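Local coordinates for beta-microseminoprotein (Homo sapiens, PDB 3IX0) that is secreted into seminal plasma as a homodimer, interacts with PI16 and probably binds immunoglobulin, at residues 26-31 with 42-47; 1-6 with 47-52. One frame throughout, in Å; residues are numbered along the deposited sequence.

Interaction 1 of 2, residues 26-31 with 42-47; sequences HPINSE and CYETEI
Ile28 lies against the start of the turn at Tyr43 and Glu44, beside the sulfur of Cys42. From its CB the chain forks: Ile28 CG2, anti to the backbone N, comes within 3.5 Å of Glu44 OE2, while CG1 lies anti to the carbonyl carbon (chi1 -60°), and CD1 continues toward Glu44 and Cys42. Ile28 CD1 ends 3.9 Å from Glu44 CA and 4.0 Å from Cys42 SG, so the tip of the branch touches backbone and sulfur together. The Glu44 chain, bent at chi2, crosses Ile28 obliquely; its other oxygen, OE1, forms a salt bridge with Arg16. The segment 26-31 carries a type II beta turn from Pro27 to Ser30, which leads into strand 31-33, the edge of the four-stranded antiparallel sheet within this chain, beside strand 38-42. Pro27 O takes two bonds inside the turn, from Ser30 N and from Ser30 OG, the hydroxyl lying in the carbonyl plane on a lone pair. The turn is joined to Cys42 by two backbone bonds: Cys42 N to Ser30 O (3.0 Å), almost straight, and Asn29 N to Cys42 O (2.7 Å), more bent at 132° about the hydrogen. Cys42 SG, in disulfide linkage with Cys18, packs 3.5 Å from Pro27 O. At the outer side, Asn29 OD1 accepts from a water at 2.9 Å, and the same water, in the plane of the Tyr43 ring at its edge, accepts from Glu44 N.

Interaction 2 of 2, residues 1-6 with 47-52; sequences SCYFIP and ISCCTL
Ser1 begins the pairing through its carbonyl O, which accepts from Thr51 N, while a water links its N to Thr51 O. Cys2 follows in a non-hydrogen-bonded pair with Cys50, their CA atoms 4.0 Å apart, and a disulfide (chi3 107°) ties the strands directly across the pair. Tyr3 and Cys49 exchange two backbone bonds, and the tyrosine ring leans across to its cross-strand partner: with CG between the backbone N and the carbonyl carbon (chi1 66°), one face receives Cys49 CB, 4.0 Å from the ring centroid, as a CH-pi contact. Cys49 SG, disulfide-bonded to Cys40, lies oblique to the ring and 3.5 Å from Tyr3 OH. An alanine at Tyr3 would probably leave Cys49 CB and SG without their aromatic cover on this side of the sheet. On the other side, Phe4 lays one ring face on Ser48 CB, 3.6 Å from the centroid and offset toward the rim. Ile5 turns back to the side of Tyr3, where its CG1 meets Ile47 CB at 4.1 Å, and its N and O form backbone hydrogen bonds with Ile47 O and N. Tyr3 and Phe4 also pair with a strand of the second subunit, so strand 2-6 is the junction of an antiparallel sheet continued across the homodimer, the edge-to-edge association of PSP94.

In the fold
Interaction 1 is nested along the chain inside the loop that interaction 2 closes: residues 1-6 come first, then 26-31, then 42-47 running into 47-52. Their centres lie 12 Å apart, and they share Ile47 and strand 46-51. Across the four-stranded antiparallel sheet the order is 2-6, 46-51, 38-42, 31-33; interaction 2 joins the first two strands, while interaction 1 sits at the turn leading out of strand 38-42. The two meet where Glu46 CB packs 3.4 Å from Ile5 O. One sheet thus has its disulfide-tied N-terminal edge extended by the second subunit and its opposite edge, strand 31-33, entered from the 26-31 turn.

Interaction 1 of 2, residues 26-31 with 42-47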
loop_
_atom_site.group_PDB
_atom_site.type_symbol
_atom_site.label_atom_id
_atom_site.label_comp_id
_atom_site.label_asym_id
_atom_site.label_seq_id
_atom_site.Cartn_x
_atom_site.Cartn_y
_atom_site.Cartn_z
ATOM N N HIS B 26 -6.461 5.100 20.917
ATOM C CA HIS B 26 -5.992 6.224 20.143
ATOM C C HIS B 26 -7.124 7.166 19.811
ATOM O O HIS B 26 -8.238 6.743 19.528
ATOM C CB HIS B 26 -5.340 5.739 18.846
ATOM C CG HIS B 26 -4.250 4.743 19.063
ATOM N ND1 HIS B 26 -2.911 5.082 18.974
ATOM C CD2 HIS B 26 -4.279 3.431 19.382
ATOM C CE1 HIS B 26 -2.178 4.025 19.221
ATOM N NE2 HIS B 26 -2.977 2.998 19.470
ATOM N N PRO B 27 -6.830 8.458 19.835
ATOM C CA PRO B 27 -7.812 9.494 19.520
ATOM C C PRO B 27 -8.265 9.405 18.063
ATOM O O PRO B 27 -7.482 9.042 17.171
ATOM C CB PRO B 27 -7.033 10.800 19.756
ATOM C CG PRO B 27 -5.834 10.409 20.574
ATOM C CD PRO B 27 -5.508 9.011 20.170
ATOM N N ILE B 28 -9.533 9.727 17.829
ATOM C CA ILE B 28 -10.050 9.809 16.470
ATOM C C ILE B 28 -9.152 10.784 15.730
ATOM O O ILE B 28 -8.753 11.800 16.284
ATOM C CB ILE B 28 -11.525 10.286 16.448
ATOM C CG1 ILE B 28 -12.412 9.313 17.218
ATOM C CG2 ILE B 28 -12.043 10.351 15.041
ATOM C CD1 ILE B 28 -12.558 7.978 16.525
ATOM N N ASN B 29 -8.814 10.440 14.497
ATOM C CA ASN B 29 -7.895 11.211 13.651
ATOM C C ASN B 29 -6.425 11.248 14.061
ATOM O O ASN B 29 -5.692 12.146 13.649
ATOM C CB ASN B 29 -8.418 12.629 13.405
ATOM C CG ASN B 29 -9.745 12.628 12.682
ATOM O OD1 ASN B 29 -9.999 11.773 11.831
ATOM N ND2 ASN B 29 -10.613 13.568 13.037
ATOM N N SER B 30 -5.974 10.276 14.842
ATOM C CA SER B 30 -4.549 10.246 15.194
ATOM C C SER B 30 -3.781 9.154 14.454
ATOM O O SER B 30 -4.358 8.127 14.066
ATOM C CB SER B 30 -4.355 10.088 16.701
ATOM O OG SER B 30 -4.572 8.743 17.085
ATOM N N GLU B 31 -2.479 9.379 14.284
ATOM C CA GLU B 31 -1.585 8.413 13.647
ATOM C C GLU B 31 -0.601 7.882 14.676
ATOM O O GLU B 31 -0.186 8.606 15.577
ATOM C CB GLU B 31 -0.845 9.062 12.469
ATOM C CG GLU B 31 0.138 8.147 11.735
ATOM C CD GLU B 31 1.524 8.080 12.391
ATOM O OE1 GLU B 31 1.865 8.993 13.179
ATOM O OE2 GLU B 31 2.279 7.114 12.113
ATOM N N CYS B 42 -6.260 6.123 12.972
ATOM C CA CYS B 42 -7.562 5.874 13.552
ATOM C C CYS B 42 -8.592 6.874 13.022
ATOM O O CYS B 42 -8.423 8.072 13.170
ATOM C CB CYS B 42 -7.478 6.006 15.068
ATOM S SG CYS B 42 -9.094 6.182 15.872
ATOM N N TYR B 43 -9.655 6.388 12.401
ATOM C CA TYR B 43 -10.743 7.272 11.993
ATOM C C TYR B 43 -12.038 6.860 12.648
ATOM O O TYR B 43 -12.203 5.723 13.134
ATOM C CB TYR B 43 -10.987 7.247 10.473
ATOM C CG TYR B 43 -9.776 7.518 9.623
ATOM C CD1 TYR B 43 -8.996 6.473 9.149
ATOM C CD2 TYR B 43 -9.408 8.814 9.294
ATOM C CE1 TYR B 43 -7.879 6.712 8.376
ATOM C CE2 TYR B 43 -8.289 9.060 8.516
ATOM C CZ TYR B 43 -7.531 8.007 8.058
ATOM O OH TYR B 43 -6.409 8.242 7.286
ATOM N N GLU B 44 -12.965 7.802 12.607
ATOM C CA GLU B 44 -14.325 7.598 13.055
ATOM C C GLU B 44 -14.816 6.199 12.675
ATOM O O GLU B 44 -15.179 5.411 13.538
ATOM C CB GLU B 44 -15.208 8.678 12.430
ATOM C CG GLU B 44 -16.482 8.968 13.175
ATOM C CD GLU B 44 -16.233 9.481 14.575
ATOM O OE1 GLU B 44 -16.720 8.842 15.538
ATOM O OE2 GLU B 44 -15.551 10.520 14.708
ATOM N N THR B 45 -14.783 5.866 11.388
ATOM C CA THR B 45 -15.407 4.629 10.948
ATOM C C THR B 45 -14.450 3.527 10.519
ATOM O O THR B 45 -14.888 2.436 10.171
ATOM C CB THR B 45 -16.373 4.895 9.788
ATOM O OG1 THR B 45 -15.646 5.486 8.706
ATOM C CG2 THR B 45 -17.477 5.842 10.242
ATOM N N GLU B 46 -13.150 3.793 10.559
ATOM C CA GLU B 46 -12.196 2.810 10.080
ATOM C C GLU B 46 -10.816 2.959 10.700
ATOM O O GLU B 46 -10.470 4.012 11.223
ATOM C CB GLU B 46 -12.076 2.888 8.550
ATOM C CG GLU B 46 -11.627 4.237 8.016
ATOM C CD GLU B 46 -11.443 4.235 6.496
ATOM O OE1 GLU B 46 -11.921 3.296 5.826
ATOM O OE2 GLU B 46 -10.813 5.175 5.969
ATOM N N ILE B 47 -10.035 1.890 10.613
ATOM C CA ILE B 47 -8.641 1.918 10.971
ATOM C C ILE B 47 -7.869 1.417 9.764
ATOM O O ILE B 47 -8.226 0.402 9.166
ATOM C CB ILE B 47 -8.346 0.992 12.165
ATOM C CG1 ILE B 47 -9.218 1.360 13.372
ATOM C CG2 ILE B 47 -6.870 1.081 12.557
ATOM C CD1 ILE B 47 -9.222 0.291 14.443
HETATM O O HOH W 1 -12.392 10.352 11.011
#

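Interaction 2 of 2, residues 1-6 with 47-52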
loop_
_atom_site.group_PDB
_atom_site.type_symbol
_atom_site.label_atom_id
_atom_site.label_comp_id
_atom_site.label_asym_id
_atom_site.label_seq_id
_atom_site.Cartn_x
_atom_site.Cartn_y
_atom_site.Cartn_z
ATOM N N SER B 1 1.642 -1.036 1.062
ATOM C CA SER B 1 0.383 -1.753 1.092
ATOM C C SER B 1 -0.320 -1.446 2.406
ATOM O O SER B 1 0.317 -1.378 3.457
ATOM C CB SER B 1 0.609 -3.262 0.935
ATOM O OG SER B 1 1.574 -3.753 1.856
ATOM N N CYS B 2 -1.635 -1.267 2.341
ATOM C CA CYS B 2 -2.412 -0.898 3.512
ATOM C C CYS B 2 -3.614 -1.819 3.633
ATOM O O CYS B 2 -4.091 -2.360 2.639
ATOM C CB CYS B 2 -2.904 0.553 3.402
ATOM S SG CYS B 2 -1.647 1.837 2.970
ATOM N N TYR B 3 -4.090 -2.010 4.854
ATOM C CA TYR B 3 -5.411 -2.581 5.048
ATOM C C TYR B 3 -6.292 -1.550 5.721
ATOM O O TYR B 3 -5.786 -0.649 6.372
ATOM C CB TYR B 3 -5.391 -3.923 5.815
ATOM C CG TYR B 3 -4.942 -3.893 7.272
ATOM C CD1 TYR B 3 -5.783 -3.422 8.266
ATOM C CD2 TYR B 3 -3.690 -4.390 7.658
ATOM C CE1 TYR B 3 -5.398 -3.419 9.605
ATOM C CE2 TYR B 3 -3.289 -4.385 8.998
ATOM C CZ TYR B 3 -4.153 -3.895 9.961
ATOM O OH TYR B 3 -3.793 -3.873 11.283
ATOM N N PHE B 4 -7.603 -1.682 5.512
ATOM C CA PHE B 4 -8.616 -0.852 6.144
ATOM C C PHE B 4 -9.687 -1.773 6.729
ATOM O O PHE B 4 -10.243 -2.618 6.027
ATOM C CB PHE B 4 -9.268 0.091 5.135
ATOM C CG PHE B 4 -8.334 1.122 4.561
ATOM C CD1 PHE B 4 -8.436 2.457 4.935
ATOM C CD2 PHE B 4 -7.366 0.762 3.642
ATOM C CE1 PHE B 4 -7.572 3.411 4.404
ATOM C CE2 PHE B 4 -6.511 1.708 3.102
ATOM C CZ PHE B 4 -6.614 3.031 3.487
ATOM N N ILE B 5 -9.962 -1.615 8.018
ATOM C CA ILE B 5 -10.972 -2.410 8.692
ATOM C C ILE B 5 -11.872 -1.460 9.455
ATOM O O ILE B 5 -11.510 -0.299 9.697
ATOM C CB ILE B 5 -10.354 -3.399 9.696
ATOM C CG1 ILE B 5 -9.393 -2.651 10.616
ATOM C CG2 ILE B 5 -9.650 -4.525 8.965
ATOM C CD1 ILE B 5 -8.860 -3.465 11.789
ATOM N N PRO B 6 -13.052 -1.951 9.833
ATOM C CA PRO B 6 -14.023 -1.144 10.572
ATOM C C PRO B 6 -13.432 -0.706 11.892
ATOM O O PRO B 6 -12.648 -1.442 12.467
ATOM C CB PRO B 6 -15.160 -2.137 10.854
ATOM C CG PRO B 6 -15.005 -3.221 9.817
ATOM C CD PRO B 6 -13.528 -3.322 9.579
ATOM N N ILE B 47 -10.035 1.890 10.613
ATOM C CA ILE B 47 -8.641 1.918 10.971
ATOM C C ILE B 47 -7.869 1.417 9.764
ATOM O O ILE B 47 -8.226 0.402 9.166
ATOM C CB ILE B 47 -8.346 0.992 12.165
ATOM C CG1 ILE B 47 -9.218 1.360 13.372
ATOM C CG2 ILE B 47 -6.870 1.081 12.557
ATOM C CD1 ILE B 47 -9.222 0.291 14.443
ATOM N N SER B 48 -6.818 2.141 9.397
ATOM C CA SER B 48 -5.926 1.685 8.354
ATOM C C SER B 48 -4.521 1.483 8.927
ATOM O O SER B 48 -4.076 2.228 9.791
ATOM C CB SER B 48 -5.879 2.703 7.219
ATOM O OG SER B 48 -5.258 3.898 7.657
ATOM N N CYS B 49 -3.835 0.459 8.456
ATOM C CA CYS B 49 -2.423 0.280 8.769
ATOM C C CYS B 49 -1.680 0.058 7.463
ATOM O O CYS B 49 -2.141 -0.702 6.600
ATOM C CB CYS B 49 -2.217 -0.898 9.729
ATOM S SG CYS B 49 -2.866 -0.550 11.402
ATOM N N CYS B 50 -0.545 0.736 7.314
ATOM C CA CYS B 50 0.260 0.626 6.114
ATOM C C CYS B 50 1.687 0.275 6.512
ATOM O O CYS B 50 2.194 0.765 7.504
ATOM C CB CYS B 50 0.269 1.955 5.350
ATOM S SG CYS B 50 -1.331 2.562 4.856
ATOM N N THR B 51 2.351 -0.561 5.723
ATOM C CA THR B 51 3.718 -0.902 6.042
ATOM C C THR B 51 4.646 0.288 5.776
ATOM O O THR B 51 4.464 1.050 4.822
ATOM C CB THR B 51 4.199 -2.114 5.244
ATOM O OG1 THR B 51 5.513 -2.462 5.687
ATOM C CG2 THR B 51 4.252 -1.793 3.754
ATOM N N LEU B 52 5.658 0.447 6.610
ATOM C CA LEU B 52 6.696 1.415 6.278
ATOM C C LEU B 52 7.834 0.791 5.471
ATOM O O LEU B 52 8.741 1.490 5.028
ATOM C CB LEU B 52 7.217 2.088 7.541
ATOM C CG LEU B 52 6.119 2.928 8.203
ATOM C CD1 LEU B 52 6.408 3.129 9.685
ATOM C CD2 LEU B 52 5.944 4.257 7.467
HETATM O O HOH W 2 2.592 0.968 2.819
#